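PDB 2QS8: Xaa-Pro Dipeptidase from Alteromonas macleodii, which probably hydrolyses peptides as a metal-dependent carboxypeptidase or dipeptidase of the amidohydrolase superfamily, and binds magnesium and methionine in its active site. Local coordinates for residues 7-17 with 50-61; 16-24 with 352-360. All coordinates share one frame; numbering follows the deposited sequence.

Contact 1. Residues 7-17 with 50-61; sequences SKTLIHAGKLI and FEDYIDLRDHTV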
loop_
_atom_site.group_PDB
_atom_site.type_symbol
_atom_site.label_atom_id
_atom_site.label_comp_id
_atom_site.label_asym_id
_atom_site.label_seq_id
_atom_site.Cartn_x
_atom_site.Cartn_y
_atom_site.Cartn_z
ATOM N N SER A 7 -32.152 -12.577 49.397
ATOM C CA SER A 7 -31.837 -11.317 50.129
ATOM C C SER A 7 -31.841 -10.123 49.188
ATOM O O SER A 7 -31.363 -10.206 48.054
ATOM C CB SER A 7 -30.472 -11.433 50.812
ATOM O OG SER A 7 -30.511 -12.387 51.860
ATOM N N LYS A 8 -32.375 -8.998 49.649
ATOM C CA LYS A 8 -32.455 -7.796 48.829
ATOM C C LYS A 8 -32.108 -6.532 49.614
ATOM O O LYS A 8 -32.051 -6.538 50.838
ATOM C CB LYS A 8 -33.866 -7.663 48.250
ATOM C CG LYS A 8 -34.393 -8.930 47.595
ATOM C CD LYS A 8 -35.751 -8.706 46.947
ATOM C CE LYS A 8 -36.203 -9.954 46.207
ATOM N NZ LYS A 8 -37.472 -9.740 45.473
ATOM N N THR A 9 -31.863 -5.442 48.900
ATOM C CA THR A 9 -31.564 -4.183 49.539
ATOM C C THR A 9 -32.693 -3.204 49.270
ATOM O O THR A 9 -33.185 -3.093 48.144
ATOM C CB THR A 9 -30.262 -3.570 49.010
ATOM O OG1 THR A 9 -29.168 -4.436 49.320
ATOM C CG2 THR A 9 -30.028 -2.211 49.638
ATOM N N LEU A 10 -33.101 -2.497 50.312
ATOM C CA LEU A 10 -34.156 -1.507 50.170
ATOM C C LEU A 10 -33.587 -0.108 50.324
ATOM O O LEU A 10 -32.827 0.156 51.246
ATOM C CB LEU A 10 -35.248 -1.707 51.229
ATOM C CG LEU A 10 -36.269 -0.560 51.267
ATOM C CD1 LEU A 10 -37.190 -0.648 50.044
ATOM C CD2 LEU A 10 -37.078 -0.627 52.560
ATOM N N ILE A 11 -33.968 0.783 49.418
ATOM C CA ILE A 11 -33.507 2.162 49.476
ATOM C C ILE A 11 -34.703 3.107 49.550
ATOM O O ILE A 11 -35.628 3.017 48.738
ATOM C CB ILE A 11 -32.669 2.543 48.230
ATOM C CG1 ILE A 11 -31.388 1.714 48.181
ATOM C CG2 ILE A 11 -32.329 4.021 48.259
ATOM C CD1 ILE A 11 -30.536 2.009 46.968
ATOM N N HIS A 12 -34.676 3.998 50.536
ATOM C CA HIS A 12 -35.721 4.997 50.711
ATOM C C HIS A 12 -35.157 6.276 50.123
ATOM O O HIS A 12 -34.243 6.885 50.689
ATOM C CB HIS A 12 -36.035 5.201 52.195
ATOM C CG HIS A 12 -36.986 4.194 52.763
ATOM N ND1 HIS A 12 -37.235 4.094 54.115
ATOM C CD2 HIS A 12 -37.772 3.267 52.165
ATOM C CE1 HIS A 12 -38.133 3.147 54.325
ATOM N NE2 HIS A 12 -38.473 2.629 53.158
ATOM N N ALA A 13 -35.687 6.679 48.978
ATOM C CA ALA A 13 -35.210 7.883 48.330
ATOM C C ALA A 13 -36.120 9.092 48.572
ATOM O O ALA A 13 -37.282 9.104 48.155
ATOM C CB ALA A 13 -35.047 7.636 46.836
ATOM N N GLY A 14 -35.572 10.101 49.249
ATOM C CA GLY A 14 -36.319 11.311 49.533
ATOM C C GLY A 14 -36.880 11.829 48.233
ATOM O O GLY A 14 -38.088 12.041 48.100
ATOM N N LYS A 15 -35.990 12.023 47.269
ATOM C CA LYS A 15 -36.369 12.484 45.945
ATOM C C LYS A 15 -35.737 11.557 44.910
ATOM O O LYS A 15 -34.719 10.910 45.178
ATOM C CB LYS A 15 -35.923 13.931 45.731
ATOM C CG LYS A 15 -36.651 14.914 46.633
ATOM C CD LYS A 15 -36.503 16.331 46.131
ATOM C CE LYS A 15 -37.392 17.290 46.912
ATOM N NZ LYS A 15 -37.361 18.652 46.302
ATOM N N LEU A 16 -36.348 11.475 43.734
ATOM C CA LEU A 16 -35.835 10.591 42.702
ATOM C C LEU A 16 -35.930 11.128 41.282
ATOM O O LEU A 16 -37.018 11.443 40.797
ATOM C CB LEU A 16 -36.556 9.245 42.759
ATOM C CG LEU A 16 -36.267 8.267 41.608
ATOM C CD1 LEU A 16 -34.857 7.715 41.754
ATOM C CD2 LEU A 16 -37.274 7.118 41.618
ATOM N N ILE A 17 -34.770 11.241 40.633
ATOM C CA ILE A 17 -34.688 11.650 39.239
ATOM C C ILE A 17 -34.358 10.303 38.592
ATOM O O ILE A 17 -33.253 9.784 38.757
ATOM C CB ILE A 17 -33.549 12.665 39.008
ATOM C CG1 ILE A 17 -33.804 13.924 39.844
ATOM C CG2 ILE A 17 -33.461 13.032 37.530
ATOM C CD1 ILE A 17 -32.724 14.973 39.720
ATOM N N PHE A 50 -35.962 -6.558 55.153
ATOM C CA PHE A 50 -34.921 -6.601 54.131
ATOM C C PHE A 50 -33.549 -6.847 54.744
ATOM O O PHE A 50 -33.227 -6.319 55.812
ATOM C CB PHE A 50 -34.876 -5.297 53.332
ATOM C CG PHE A 50 -36.037 -5.111 52.408
ATOM C CD1 PHE A 50 -37.268 -4.669 52.885
ATOM C CD2 PHE A 50 -35.901 -5.375 51.054
ATOM C CE1 PHE A 50 -38.343 -4.496 52.025
ATOM C CE2 PHE A 50 -36.976 -5.203 50.187
ATOM C CZ PHE A 50 -38.200 -4.762 50.677
ATOM N N GLU A 51 -32.745 -7.650 54.055
ATOM C CA GLU A 51 -31.399 -7.963 54.512
ATOM C C GLU A 51 -30.619 -6.672 54.757
ATOM O O GLU A 51 -29.928 -6.538 55.765
ATOM C CB GLU A 51 -30.671 -8.812 53.464
ATOM C CG GLU A 51 -29.281 -9.292 53.893
ATOM C CD GLU A 51 -29.330 -10.399 54.935
ATOM O OE1 GLU A 51 -29.860 -11.494 54.618
ATOM O OE2 GLU A 51 -28.840 -10.177 56.064
ATOM N N ASP A 52 -30.735 -5.724 53.831
ATOM C CA ASP A 52 -30.036 -4.451 53.955
ATOM C C ASP A 52 -30.942 -3.277 53.661
ATOM O O ASP A 52 -31.836 -3.367 52.820
ATOM C CB ASP A 52 -28.839 -4.395 53.010
ATOM C CG ASP A 52 -27.742 -5.354 53.400
ATOM O OD1 ASP A 52 -27.867 -6.564 53.113
ATOM O OD2 ASP A 52 -26.750 -4.894 54.002
ATOM N N TYR A 53 -30.684 -2.170 54.346
ATOM C CA TYR A 53 -31.469 -0.956 54.187
ATOM C C TYR A 53 -30.565 0.264 54.045
ATOM O O TYR A 53 -29.602 0.426 54.792
ATOM C CB TYR A 53 -32.402 -0.783 55.393
ATOM C CG TYR A 53 -33.132 0.544 55.461
ATOM C CD1 TYR A 53 -33.975 0.959 54.429
ATOM C CD2 TYR A 53 -32.993 1.374 56.573
ATOM C CE1 TYR A 53 -34.662 2.167 54.503
ATOM C CE2 TYR A 53 -33.673 2.581 56.657
ATOM C CZ TYR A 53 -34.503 2.969 55.622
ATOM O OH TYR A 53 -35.173 4.163 55.714
ATOM N N ILE A 54 -30.877 1.112 53.070
ATOM C CA ILE A 54 -30.118 2.327 52.827
ATOM C C ILE A 54 -31.090 3.494 52.922
ATOM O O ILE A 54 -31.918 3.708 52.032
ATOM C CB ILE A 54 -29.447 2.315 51.433
ATOM C CG1 ILE A 54 -28.401 1.194 51.371
ATOM C CG2 ILE A 54 -28.775 3.656 51.162
ATOM C CD1 ILE A 54 -27.787 0.993 49.992
ATOM N N ASP A 55 -30.982 4.240 54.013
ATOM C CA ASP A 55 -31.863 5.369 54.270
ATOM C C ASP A 55 -31.382 6.664 53.630
ATOM O O ASP A 55 -30.471 7.308 54.134
ATOM C CB ASP A 55 -32.013 5.547 55.786
ATOM C CG ASP A 55 -32.842 6.758 56.156
ATOM O OD1 ASP A 55 -33.521 7.323 55.272
ATOM O OD2 ASP A 55 -32.817 7.139 57.341
ATOM N N LEU A 56 -32.015 7.045 52.526
ATOM C CA LEU A 56 -31.638 8.258 51.813
ATOM C C LEU A 56 -32.820 9.219 51.699
ATOM O O LEU A 56 -32.953 9.948 50.709
ATOM C CB LEU A 56 -31.123 7.898 50.412
ATOM C CG LEU A 56 -30.006 6.853 50.286
ATOM C CD1 LEU A 56 -29.662 6.665 48.814
ATOM C CD2 LEU A 56 -28.772 7.289 51.065
ATOM N N ARG A 57 -33.674 9.215 52.719
ATOM C CA ARG A 57 -34.850 10.079 52.731
ATOM C C ARG A 57 -34.462 11.550 52.634
ATOM O O ARG A 57 -35.237 12.375 52.157
ATOM C CB ARG A 57 -35.673 9.832 54.004
ATOM C CG ARG A 57 -36.259 8.424 54.105
ATOM C CD ARG A 57 -36.906 8.184 55.460
ATOM N NE ARG A 57 -35.916 8.064 56.526
ATOM C CZ ARG A 57 -36.098 8.482 57.776
ATOM N NH1 ARG A 57 -37.245 9.057 58.127
ATOM N NH2 ARG A 57 -35.133 8.332 58.674
ATOM N N ASP A 58 -33.249 11.872 53.065
ATOM C CA ASP A 58 -32.766 13.248 53.028
ATOM C C ASP A 58 -31.893 13.520 51.797
ATOM O O ASP A 58 -31.245 14.559 51.702
ATOM C CB ASP A 58 -31.992 13.550 54.316
ATOM C CG ASP A 58 -30.794 12.630 54.515
ATOM O OD1 ASP A 58 -30.900 11.418 54.214
ATOM O OD2 ASP A 58 -29.744 13.112 54.986
ATOM N N HIS A 59 -31.903 12.585 50.850
ATOM C CA HIS A 59 -31.113 12.695 49.625
ATOM C C HIS A 59 -31.960 12.626 48.359
ATOM O O HIS A 59 -33.121 12.215 48.382
ATOM C CB HIS A 59 -30.099 11.561 49.545
ATOM C CG HIS A 59 -29.037 11.612 50.595
ATOM N ND1 HIS A 59 -27.782 12.131 50.357
ATOM C CD2 HIS A 59 -29.031 11.180 51.877
ATOM C CE1 HIS A 59 -27.047 12.013 51.449
ATOM N NE2 HIS A 59 -27.781 11.439 52.386
ATOM N N THR A 60 -31.354 13.041 47.250
ATOM C CA THR A 60 -31.982 12.971 45.947
ATOM C C THR A 60 -31.184 11.881 45.241
ATOM O O THR A 60 -29.959 11.966 45.144
ATOM C CB THR A 60 -31.848 14.282 45.159
ATOM O OG1 THR A 60 -32.612 15.314 45.803
ATOM C CG2 THR A 60 -32.340 14.095 43.724
ATOM N N VAL A 61 -31.876 10.841 44.789
ATOM C CA VAL A 61 -31.240 9.727 44.106
ATOM C C VAL A 61 -31.339 9.913 42.593
ATOM O O VAL A 61 -32.346 10.417 42.078
ATOM C CB VAL A 61 -31.904 8.380 44.509
ATOM C CG1 VAL A 61 -31.327 7.240 43.682
ATOM C CG2 VAL A 61 -31.688 8.118 45.996
#

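Contact 2. Residues 16-24 with 352-360; sequences LIDGKSDQV and MKAIQSATM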
loop_
_atom_site.group_PDB
_atom_site.type_symbol
_atom_site.label_atom_id
_atom_site.label_comp_id
_atom_site.label_asym_id
_atom_site.label_seq_id
_atom_site.Cartn_x
_atom_site.Cartn_y
_atom_site.Cartn_z
ATOM N N LEU A 16 -36.348 11.475 43.734
ATOM C CA LEU A 16 -35.835 10.591 42.702
ATOM C C LEU A 16 -35.930 11.128 41.282
ATOM O O LEU A 16 -37.018 11.443 40.797
ATOM C CB LEU A 16 -36.556 9.245 42.759
ATOM C CG LEU A 16 -36.267 8.267 41.608
ATOM C CD1 LEU A 16 -34.857 7.715 41.754
ATOM C CD2 LEU A 16 -37.274 7.118 41.618
ATOM N N ILE A 17 -34.770 11.241 40.633
ATOM C CA ILE A 17 -34.688 11.650 39.239
ATOM C C ILE A 17 -34.358 10.303 38.592
ATOM O O ILE A 17 -33.253 9.784 38.757
ATOM C CB ILE A 17 -33.549 12.665 39.008
ATOM C CG1 ILE A 17 -33.804 13.924 39.844
ATOM C CG2 ILE A 17 -33.461 13.032 37.530
ATOM C CD1 ILE A 17 -32.724 14.973 39.720
ATOM N N ASP A 18 -35.318 9.725 37.880
ATOM C CA ASP A 18 -35.112 8.410 37.291
ATOM C C ASP A 18 -34.442 8.323 35.921
ATOM O O ASP A 18 -34.062 7.235 35.500
ATOM C CB ASP A 18 -36.432 7.617 37.277
ATOM C CG ASP A 18 -37.438 8.131 36.253
ATOM O OD1 ASP A 18 -37.124 9.052 35.475
ATOM O OD2 ASP A 18 -38.565 7.593 36.225
ATOM N N GLY A 19 -34.303 9.449 35.231
ATOM C CA GLY A 19 -33.663 9.425 33.930
ATOM C C GLY A 19 -34.603 9.501 32.748
ATOM O O GLY A 19 -34.193 9.913 31.666
ATOM N N LYS A 20 -35.855 9.103 32.948
ATOM C CA LYS A 20 -36.863 9.131 31.890
ATOM C C LYS A 20 -37.867 10.258 32.121
ATOM O O LYS A 20 -38.045 11.129 31.268
ATOM C CB LYS A 20 -37.612 7.797 31.835
ATOM C CG LYS A 20 -36.824 6.637 31.250
ATOM C CD LYS A 20 -37.154 6.434 29.780
ATOM C CE LYS A 20 -36.377 5.266 29.192
ATOM N NZ LYS A 20 -36.569 4.007 29.964
ATOM N N SER A 21 -38.513 10.233 33.281
ATOM C CA SER A 21 -39.508 11.238 33.640
ATOM C C SER A 21 -38.901 12.621 33.832
ATOM O O SER A 21 -37.884 12.771 34.513
ATOM C CB SER A 21 -40.232 10.834 34.926
ATOM O OG SER A 21 -41.052 11.894 35.391
ATOM N N ASP A 22 -39.533 13.631 33.237
ATOM C CA ASP A 22 -39.054 14.998 33.360
ATOM C C ASP A 22 -39.431 15.564 34.721
ATOM O O ASP A 22 -39.188 16.735 34.999
ATOM C CB ASP A 22 -39.661 15.884 32.268
ATOM C CG ASP A 22 -39.318 15.409 30.875
ATOM O OD1 ASP A 22 -38.120 15.156 30.607
ATOM O OD2 ASP A 22 -40.242 15.295 30.043
ATOM N N GLN A 23 -40.013 14.726 35.572
ATOM C CA GLN A 23 -40.442 15.157 36.900
ATOM C C GLN A 23 -39.606 14.589 38.031
ATOM O O GLN A 23 -39.192 13.434 37.988
ATOM C CB GLN A 23 -41.899 14.744 37.142
ATOM C CG GLN A 23 -42.850 15.109 36.018
ATOM C CD GLN A 23 -42.834 16.591 35.712
ATOM O OE1 GLN A 23 -43.024 17.418 36.603
ATOM N NE2 GLN A 23 -42.606 16.937 34.448
ATOM N N VAL A 24 -39.360 15.402 39.048
ATOM C CA VAL A 24 -38.623 14.932 40.206
ATOM C C VAL A 24 -39.693 14.257 41.049
ATOM O O VAL A 24 -40.674 14.890 41.433
ATOM C CB VAL A 24 -38.012 16.081 41.006
ATOM C CG1 VAL A 24 -37.240 15.523 42.193
ATOM C CG2 VAL A 24 -37.099 16.909 40.111
HETATM N N MSE A 352 -32.743 19.533 34.149
HETATM C CA MSE A 352 -33.207 18.165 33.981
HETATM C C MSE A 352 -32.730 17.566 32.665
HETATM O O MSE A 352 -32.367 16.391 32.601
HETATM C CB MSE A 352 -34.739 18.103 34.072
HETATM C CG MSE A 352 -35.318 16.722 33.798
HETATM SE SE MSE A 352 -34.644 15.426 35.104
HETATM C CE MSE A 352 -36.163 15.247 36.370
ATOM N N LYS A 353 -32.737 18.376 31.613
ATOM C CA LYS A 353 -32.293 17.910 30.310
ATOM C C LYS A 353 -30.807 17.587 30.371
ATOM O O LYS A 353 -30.338 16.660 29.709
ATOM C CB LYS A 353 -32.552 18.967 29.244
ATOM C CG LYS A 353 -33.459 18.484 28.118
ATOM C CD LYS A 353 -34.816 17.987 28.629
ATOM C CE LYS A 353 -35.722 17.567 27.471
ATOM N NZ LYS A 353 -37.007 16.976 27.944
ATOM N N ALA A 354 -30.079 18.346 31.179
ATOM C CA ALA A 354 -28.653 18.132 31.342
ATOM C C ALA A 354 -28.410 16.790 32.025
ATOM O O ALA A 354 -27.553 16.022 31.593
ATOM C CB ALA A 354 -28.040 19.263 32.161
ATOM N N ILE A 355 -29.162 16.503 33.084
ATOM C CA ILE A 355 -28.993 15.238 33.787
ATOM C C ILE A 355 -29.376 14.057 32.891
ATOM O O ILE A 355 -28.774 12.989 32.971
ATOM C CB ILE A 355 -29.838 15.189 35.068
ATOM C CG1 ILE A 355 -29.385 16.293 36.018
ATOM C CG2 ILE A 355 -29.684 13.837 35.738
ATOM C CD1 ILE A 355 -30.233 16.441 37.249
ATOM N N GLN A 356 -30.374 14.258 32.034
ATOM C CA GLN A 356 -30.804 13.189 31.143
ATOM C C GLN A 356 -29.747 12.935 30.070
ATOM O O GLN A 356 -29.651 11.831 29.533
ATOM C CB GLN A 356 -32.163 13.528 30.507
ATOM C CG GLN A 356 -33.268 13.715 31.544
ATOM C CD GLN A 356 -34.652 13.862 30.944
ATOM O OE1 GLN A 356 -34.852 14.595 29.984
ATOM N NE2 GLN A 356 -35.621 13.170 31.529
ATOM N N SER A 357 -28.936 13.949 29.779
ATOM C CA SER A 357 -27.898 13.804 28.775
ATOM C C SER A 357 -26.713 13.001 29.312
ATOM O O SER A 357 -25.865 12.564 28.547
ATOM C CB SER A 357 -27.405 15.174 28.305
ATOM O OG SER A 357 -26.464 15.703 29.218
ATOM N N ALA A 358 -26.657 12.812 30.625
ATOM C CA ALA A 358 -25.570 12.061 31.241
ATOM C C ALA A 358 -26.067 10.723 31.774
ATOM O O ALA A 358 -25.334 10.008 32.454
ATOM C CB ALA A 358 -24.954 12.867 32.360
ATOM N N THR A 359 -27.315 10.394 31.460
ATOM C CA THR A 359 -27.919 9.141 31.896
ATOM C C THR A 359 -28.461 8.322 30.711
ATOM O O THR A 359 -27.830 7.362 30.272
ATOM C CB THR A 359 -29.054 9.402 32.931
ATOM O OG1 THR A 359 -29.906 10.456 32.470
ATOM C CG2 THR A 359 -28.470 9.802 34.259
HETATM N N MSE A 360 -29.621 8.711 30.190
HETATM C CA MSE A 360 -30.232 8.011 29.056
HETATM C C MSE A 360 -29.593 8.337 27.703
HETATM O O MSE A 360 -29.472 7.472 26.835
HETATM C CB MSE A 360 -31.738 8.319 28.986
HETATM C CG MSE A 360 -32.563 7.613 30.059
HETATM SE SE MSE A 360 -32.250 5.697 29.820
HETATM C CE MSE A 360 -32.929 5.422 27.982
HETATM O O HOH W 1 -35.300 12.122 34.239
#

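Contact 1. Residues 7-17 with 50-61
L56 O is gripped by two backbone amides, G14 N across the contact at 3.0 Å and H59 N from its own type I turn, which arrive from opposite faces of its carbonyl plane. Here a beta bulge shifts the register by two: the parallel pairing of strands 9-13 and 52-56 ends, and K15 and L16 continue in parallel with T60 and V61. Glycine suits position 14 because a CB would collide with R57 O. In the middle of the ladder the bonds are sound, I54 N giving L10 O a nearly straight one of 2.8 Å. On one face of the sheet, I11 lies alongside I54, CG1 3.8 Å from I54 CB, and both meet I404, so branched apolar residues fit. On the other, L10 CB sits over the F50 ring in a CH-pi contact. Further along, Y53 turns its edge toward the H12 face, the planes 78° apart, while Y53 OH hydrogen-bonds H12 ND1 at 2.6 Å. The tyrosine gets there with CG anti to its own N (chi1 171°); H12 NE2 is held by I45 O. Across the bulge, A13 CB packs 3.5 Å from V61 CG2.

Contact 2. Residues 16-24 with 352-360
The irregular chain 16-24 passes close along helix 352-357, with G19 CA 5.5 Å from Q356 CA, and at G19 the backbone takes a positive phi of 103° that glycine tolerates best. Q356 extends its amide toward the loop, where NE2 gives a hydrogen bond of 2.9 Å to a water. That water donates to S21 O at 2.7 Å and accepts a weak bond from G19 N. NE2 also makes a weak bond to D22 OD1, whose carboxylate plane is turned 58° from the amide and which forms a long salt bridge with K353 NZ. The loop joins two antiparallel strands, 9-16 and 25-26, and holds its shape with an Asx motif: D18 OD1 accepts from K20 N, which closes an Asx turn, and from S21 N. Replacing Q356 by a leucine would probably leave the water without its NE2 donor and D22 with K353 alone among these helix partners. Selenomethionine M352 folds back beyond CG (chi2 61°) and runs past I17, with SE 3.6 Å from I17 CG2 and CE carried toward S21 O. At the far end, K20 CE touches M360 CE at 3.7 Å, while K20 NZ goes on to a salt bridge with E376.

Contacts 1 and 2 share L16 and I17, where the strand that pairs with residues 60-61 runs out into the loop 16-24; their centres lie about 18 Å apart. They also touch directly, K15 CD packing 4.1 Å from V24 CG1. L62, next along strand 60-67, meets both I17 and I355, so this strand joins the sheet of contact 1 to the helix of contact 2. Contact 1 is the more peripheral, its centre about 28 Å from the centre of the chain against about 17 Å for contact 2. Neither supplies a ligand to magnesium or a wall to the methionine pocket, but strand 60-67 leads on to the metal-binding residues H69 and H71.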